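Local coordinates for protein 5-ketofructose reductase (Gluconobacter sp., PDB 7COK) that probably reduces 5-ketofructose to fructose with a nicotinamide cofactor, as a two-domain oxidoreductase of the shikimate dehydrogenase family, at residues 112-117 with 252-257; 247-252 with 275-280. All coordinates share one frame; numbering follows the deposited sequence.

Interaction 1. Residues 112-117 with 252-257; sequences FLASLK and LVNQGV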
loop_
_atom_site.group_PDB
_atom_site.type_symbol
_atom_site.label_atom_id
_atom_site.label_comp_id
_atom_site.label_asym_id
_atom_site.label_seq_id
_atom_site.Cartn_x
_atom_site.Cartn_y
_atom_site.Cartn_z
ATOM N N PHE A 112 -17.043 -14.453 15.422
ATOM C CA PHE A 112 -17.864 -15.509 15.994
ATOM C C PHE A 112 -19.176 -14.948 16.549
ATOM O O PHE A 112 -20.246 -15.507 16.278
ATOM C CB PHE A 112 -17.111 -16.273 17.105
ATOM C CG PHE A 112 -18.035 -17.009 18.019
ATOM C CD1 PHE A 112 -18.649 -18.194 17.592
ATOM C CD2 PHE A 112 -18.399 -16.466 19.257
ATOM C CE1 PHE A 112 -19.554 -18.864 18.417
ATOM C CE2 PHE A 112 -19.316 -17.109 20.069
ATOM C CZ PHE A 112 -19.900 -18.298 19.655
ATOM N N LEU A 113 -19.094 -13.881 17.342
ATOM C CA LEU A 113 -20.272 -13.246 17.900
ATOM C C LEU A 113 -21.265 -12.799 16.833
ATOM O O LEU A 113 -22.460 -13.048 16.978
ATOM C CB LEU A 113 -19.888 -12.140 18.878
ATOM C CG LEU A 113 -20.948 -11.652 19.842
ATOM C CD1 LEU A 113 -21.244 -12.731 20.887
ATOM C CD2 LEU A 113 -20.538 -10.357 20.538
ATOM N N ALA A 114 -20.781 -12.202 15.738
ATOM C CA ALA A 114 -21.673 -11.841 14.632
ATOM C C ALA A 114 -22.319 -13.078 14.013
ATOM O O ALA A 114 -23.520 -13.091 13.763
ATOM C CB ALA A 114 -20.933 -11.041 13.577
ATOM N N SER A 115 -21.546 -14.138 13.778
ATOM C CA SER A 115 -22.139 -15.390 13.291
ATOM C C SER A 115 -23.211 -15.922 14.254
ATOM O O SER A 115 -24.304 -16.322 13.823
ATOM C CB SER A 115 -21.061 -16.447 13.085
ATOM O OG SER A 115 -20.224 -16.128 11.957
ATOM N N LEU A 116 -22.894 -15.905 15.556
ATOM C CA LEU A 116 -23.814 -16.388 16.602
ATOM C C LEU A 116 -25.142 -15.637 16.549
ATOM O O LEU A 116 -26.215 -16.255 16.571
ATOM C CB LEU A 116 -23.187 -16.263 18.002
ATOM C CG LEU A 116 -24.054 -16.888 19.111
ATOM C CD1 LEU A 116 -24.195 -18.396 18.951
ATOM C CD2 LEU A 116 -23.547 -16.504 20.491
ATOM N N LYS A 117 -25.053 -14.313 16.446
ATOM C CA LYS A 117 -26.223 -13.441 16.459
ATOM C C LYS A 117 -27.199 -13.691 15.303
ATOM O O LYS A 117 -28.385 -13.337 15.412
ATOM C CB LYS A 117 -25.793 -11.983 16.545
ATOM C CG LYS A 117 -25.366 -11.610 17.961
ATOM C CD LYS A 117 -24.771 -10.223 18.074
ATOM C CE LYS A 117 -24.623 -9.804 19.521
ATOM N NZ LYS A 117 -24.236 -8.369 19.627
ATOM N N LEU A 252 -14.478 -15.561 9.798
ATOM C CA LEU A 252 -13.436 -14.751 9.186
ATOM C C LEU A 252 -14.024 -13.633 8.324
ATOM O O LEU A 252 -13.568 -12.491 8.392
ATOM C CB LEU A 252 -12.528 -15.639 8.342
ATOM C CG LEU A 252 -11.232 -16.207 8.893
ATOM C CD1 LEU A 252 -10.495 -16.826 7.718
ATOM C CD2 LEU A 252 -10.372 -15.156 9.582
ATOM N N VAL A 253 -15.042 -13.950 7.529
ATOM C CA VAL A 253 -15.710 -12.930 6.736
ATOM C C VAL A 253 -16.279 -11.839 7.634
ATOM O O VAL A 253 -16.056 -10.645 7.391
ATOM C CB VAL A 253 -16.770 -13.565 5.820
ATOM C CG1 VAL A 253 -17.631 -12.499 5.148
ATOM C CG2 VAL A 253 -16.084 -14.418 4.765
ATOM N N ASN A 254 -16.974 -12.248 8.691
ATOM C CA ASN A 254 -17.528 -11.275 9.640
ATOM C C ASN A 254 -16.482 -10.389 10.276
ATOM O O ASN A 254 -16.725 -9.209 10.502
ATOM C CB ASN A 254 -18.385 -11.952 10.711
ATOM C CG ASN A 254 -19.714 -12.427 10.167
ATOM O OD1 ASN A 254 -20.267 -11.815 9.241
ATOM N ND2 ASN A 254 -20.253 -13.503 10.740
ATOM N N GLN A 255 -15.326 -10.966 10.580
ATOM C CA GLN A 255 -14.235 -10.210 11.181
ATOM C C GLN A 255 -13.733 -9.127 10.214
ATOM O O GLN A 255 -13.470 -7.983 10.609
ATOM C CB GLN A 255 -13.102 -11.161 11.502
ATOM C CG GLN A 255 -11.968 -10.510 12.241
ATOM C CD GLN A 255 -11.134 -11.518 13.007
ATOM O OE1 GLN A 255 -10.364 -11.122 13.865
ATOM N NE2 GLN A 255 -11.301 -12.826 12.714
ATOM N N GLY A 256 -13.619 -9.488 8.943
ATOM C CA GLY A 256 -13.247 -8.509 7.903
ATOM C C GLY A 256 -14.287 -7.430 7.735
ATOM O O GLY A 256 -13.937 -6.260 7.528
ATOM N N VAL A 257 -15.564 -7.822 7.757
ATOM C CA VAL A 257 -16.662 -6.847 7.669
ATOM C C VAL A 257 -16.607 -5.852 8.833
ATOM O O VAL A 257 -16.663 -4.632 8.621
ATOM C CB VAL A 257 -18.042 -7.522 7.591
ATOM C CG1 VAL A 257 -19.195 -6.509 7.744
ATOM C CG2 VAL A 257 -18.183 -8.287 6.285
#

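Interaction 2. Residues 247-252 with 275-280; sequences DGLGML and QTLENI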
loop_
_atom_site.group_PDB
_atom_site.type_symbol
_atom_site.label_atom_id
_atom_site.label_comp_id
_atom_site.label_asym_id
_atom_site.label_seq_id
_atom_site.Cartn_x
_atom_site.Cartn_y
_atom_site.Cartn_z
ATOM N N ASP A 247 -19.908 -21.962 10.786
ATOM C CA ASP A 247 -18.578 -22.267 10.292
ATOM C C ASP A 247 -17.554 -21.128 10.417
ATOM O O ASP A 247 -17.899 -19.934 10.517
ATOM C CB ASP A 247 -18.674 -22.777 8.854
ATOM C CG ASP A 247 -18.931 -21.670 7.875
ATOM O OD1 ASP A 247 -17.948 -21.018 7.448
ATOM O OD2 ASP A 247 -20.104 -21.456 7.520
ATOM N N GLY A 248 -16.287 -21.518 10.412
ATOM C CA GLY A 248 -15.197 -20.592 10.693
ATOM C C GLY A 248 -14.885 -19.660 9.558
ATOM O O GLY A 248 -14.287 -18.610 9.767
ATOM N N LEU A 249 -15.271 -20.045 8.341
ATOM C CA LEU A 249 -15.052 -19.176 7.167
ATOM C C LEU A 249 -15.994 -17.981 7.281
ATOM O O LEU A 249 -15.552 -16.839 7.132
ATOM C CB LEU A 249 -15.215 -19.990 5.871
ATOM C CG LEU A 249 -14.900 -19.358 4.515
ATOM C CD1 LEU A 249 -14.671 -20.461 3.495
ATOM C CD2 LEU A 249 -16.013 -18.465 4.018
ATOM N N GLY A 250 -17.263 -18.232 7.613
ATOM C CA GLY A 250 -18.201 -17.143 7.877
ATOM C C GLY A 250 -17.690 -16.195 8.960
ATOM O O GLY A 250 -17.917 -14.983 8.927
ATOM N N MET A 251 -17.017 -16.756 9.960
ATOM C CA MET A 251 -16.512 -15.936 11.069
ATOM C C MET A 251 -15.381 -15.021 10.610
ATOM O O MET A 251 -15.324 -13.839 10.983
ATOM C CB MET A 251 -16.034 -16.824 12.214
ATOM C CG MET A 251 -17.106 -17.642 12.875
ATOM S SD MET A 251 -16.365 -18.568 14.235
ATOM C CE MET A 251 -17.537 -19.921 14.377
ATOM N N LEU A 252 -14.478 -15.561 9.798
ATOM C CA LEU A 252 -13.436 -14.751 9.186
ATOM C C LEU A 252 -14.024 -13.633 8.324
ATOM O O LEU A 252 -13.568 -12.491 8.392
ATOM C CB LEU A 252 -12.528 -15.639 8.342
ATOM C CG LEU A 252 -11.232 -16.207 8.893
ATOM C CD1 LEU A 252 -10.495 -16.826 7.718
ATOM C CD2 LEU A 252 -10.372 -15.156 9.582
ATOM N N GLN A 275 -17.053 -16.176 -0.899
ATOM C CA GLN A 275 -16.729 -16.902 -2.124
ATOM C C GLN A 275 -15.251 -16.791 -2.473
ATOM O O GLN A 275 -14.647 -17.777 -2.900
ATOM C CB GLN A 275 -17.629 -16.496 -3.304
ATOM C CG GLN A 275 -17.533 -17.447 -4.524
ATOM C CD GLN A 275 -17.732 -18.936 -4.192
ATOM O OE1 GLN A 275 -18.486 -19.300 -3.298
ATOM N NE2 GLN A 275 -17.031 -19.804 -4.917
ATOM N N THR A 276 -14.649 -15.623 -2.204
ATOM C CA THR A 276 -13.210 -15.427 -2.408
ATOM C C THR A 276 -12.367 -16.415 -1.560
ATOM O O THR A 276 -11.422 -17.041 -2.072
ATOM C CB THR A 276 -12.838 -13.969 -2.098
ATOM O OG1 THR A 276 -13.550 -13.116 -3.000
ATOM C CG2 THR A 276 -11.341 -13.702 -2.242
ATOM N N LEU A 277 -12.715 -16.555 -0.280
ATOM C CA LEU A 277 -12.058 -17.532 0.591
ATOM C C LEU A 277 -12.336 -18.979 0.154
ATOM O O LEU A 277 -11.419 -19.802 0.137
ATOM C CB LEU A 277 -12.484 -17.318 2.046
ATOM C CG LEU A 277 -12.017 -16.091 2.825
ATOM C CD1 LEU A 277 -12.534 -16.247 4.252
ATOM C CD2 LEU A 277 -10.499 -15.969 2.827
ATOM N N GLU A 278 -13.566 -19.279 -0.264
ATOM C CA GLU A 278 -13.878 -20.642 -0.756
ATOM C C GLU A 278 -13.008 -20.996 -1.962
ATOM O O GLU A 278 -12.457 -22.115 -2.031
ATOM C CB GLU A 278 -15.345 -20.783 -1.146
ATOM C CG GLU A 278 -16.367 -20.558 -0.036
ATOM C CD GLU A 278 -16.674 -21.777 0.828
ATOM O OE1 GLU A 278 -16.108 -22.867 0.620
ATOM O OE2 GLU A 278 -17.508 -21.635 1.746
ATOM N N ASN A 279 -12.837 -20.040 -2.889
ATOM C CA ASN A 279 -11.967 -20.256 -4.056
ATOM C C ASN A 279 -10.495 -20.458 -3.688
ATOM O O ASN A 279 -9.835 -21.353 -4.235
ATOM C CB ASN A 279 -12.098 -19.134 -5.097
ATOM C CG ASN A 279 -13.469 -19.083 -5.769
ATOM O OD1 ASN A 279 -14.246 -20.024 -5.698
ATOM N ND2 ASN A 279 -13.747 -17.969 -6.457
ATOM N N ILE A 280 -9.990 -19.633 -2.767
ATOM C CA ILE A 280 -8.613 -19.741 -2.264
ATOM C C ILE A 280 -8.362 -21.103 -1.604
ATOM O O ILE A 280 -7.327 -21.730 -1.848
ATOM C CB ILE A 280 -8.281 -18.570 -1.317
ATOM C CG1 ILE A 280 -8.132 -17.277 -2.116
ATOM C CG2 ILE A 280 -6.972 -18.809 -0.565
ATOM C CD1 ILE A 280 -8.319 -16.031 -1.283
#

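Interaction 1. Residues 112-117 with 252-257
Asn254 reaches across from helix 248-264 to helix 110-117 and sets its amide against Ala114 and Ser115, the closest pair of CA atoms being those of Ala114 and Asn254, 6.5 Å apart. The amide end comes in with ND2 leading: CG lies beside the backbone N and anti to the carbonyl carbon (chi1 -73°), and ND2 stops 2.9 Å from Ser115 OG. The N-H is badly aligned with the oxygen, at 120°, which makes this a weak hydrogen bond. Ser115 turns its hydroxyl back beside its own backbone N (chi1 -70°), where OG also makes a weak bond with the carbonyl of Gly111, one turn earlier. Ala114 CB lies over one face of the amide, 3.9 Å from Asn254 CG. With an alanine at this position the amide is gone, and Ser115 OG would probably lose its partner from helix 248-264, with a gap left over the Ala114 methyl where the amide face had been. Phe112 and Leu116 instead pack on helix 134-145 and strand 193-196. The contact pairs two helices that run between the N-terminal domain and the Rossmann-type domain, as in shikimate dehydrogenases.

Interaction 2. Residues 247-252 with 275-280
Two helices of the C-terminal part of the shikimate dehydrogenase fold meet here, the capped start of helix 248-264 and helix 270-281, whose short segments run at 127° to each other with axes 10.3 Å apart. Leu249 and Leu277 form the centre, running alongside each other and pointing opposite ways, with Leu249 CG 3.9 Å from Leu277 CD1. Leu249 extends toward the other helix because its CG lies anti to the backbone N (chi1 -174°). Leu252 lies roughly perpendicular to Leu277, its CD1 4.1 Å from the same Leu277 CD1, which thus touches two leucines. On the other flank, Glu278 bends at chi2 (-85°), and Leu249 CD1 sits over a face of its carboxylate, 3.5 Å from Glu278 OE2. Asp247 is the N-cap: its OD1 accepts from Gly250 N at 2.9 Å, the nitrogen lying above the carboxylate plane and the bond nearly straight. Pro230 packs on Asp247, Leu249 and Glu278, while Met26 of helix 23-34 touches Leu277. The like charges of Asp247 and Glu278 are not in contact, and the helix start would probably favour that of Asp247. No hydrogen bond spans the two segments: apolar leucine packing, edged by a carboxylate, carries the contact.

From the N terminus, the chain first passes through 112-117, on the helix that precedes the first strand of the parallel sheet. It returns 135 residues later, after all six strands of that sheet, and interaction 1 closes this long loop by joining the two helices that connect the domains, 110-117 and 248-264. Interaction 2 closes a much shorter one, in which helix 270-281 folds back on the start of helix 248-264. The two contacts cross along the chain and share Leu252. Their centres lie 11 Å apart, joined where Met251 packs on Phe112 and Ser115 and where Val253 meets Leu277. Interaction 2 thus brings in helix 270-281, which packs on helix 23-34 of the N-terminal, substrate-binding part.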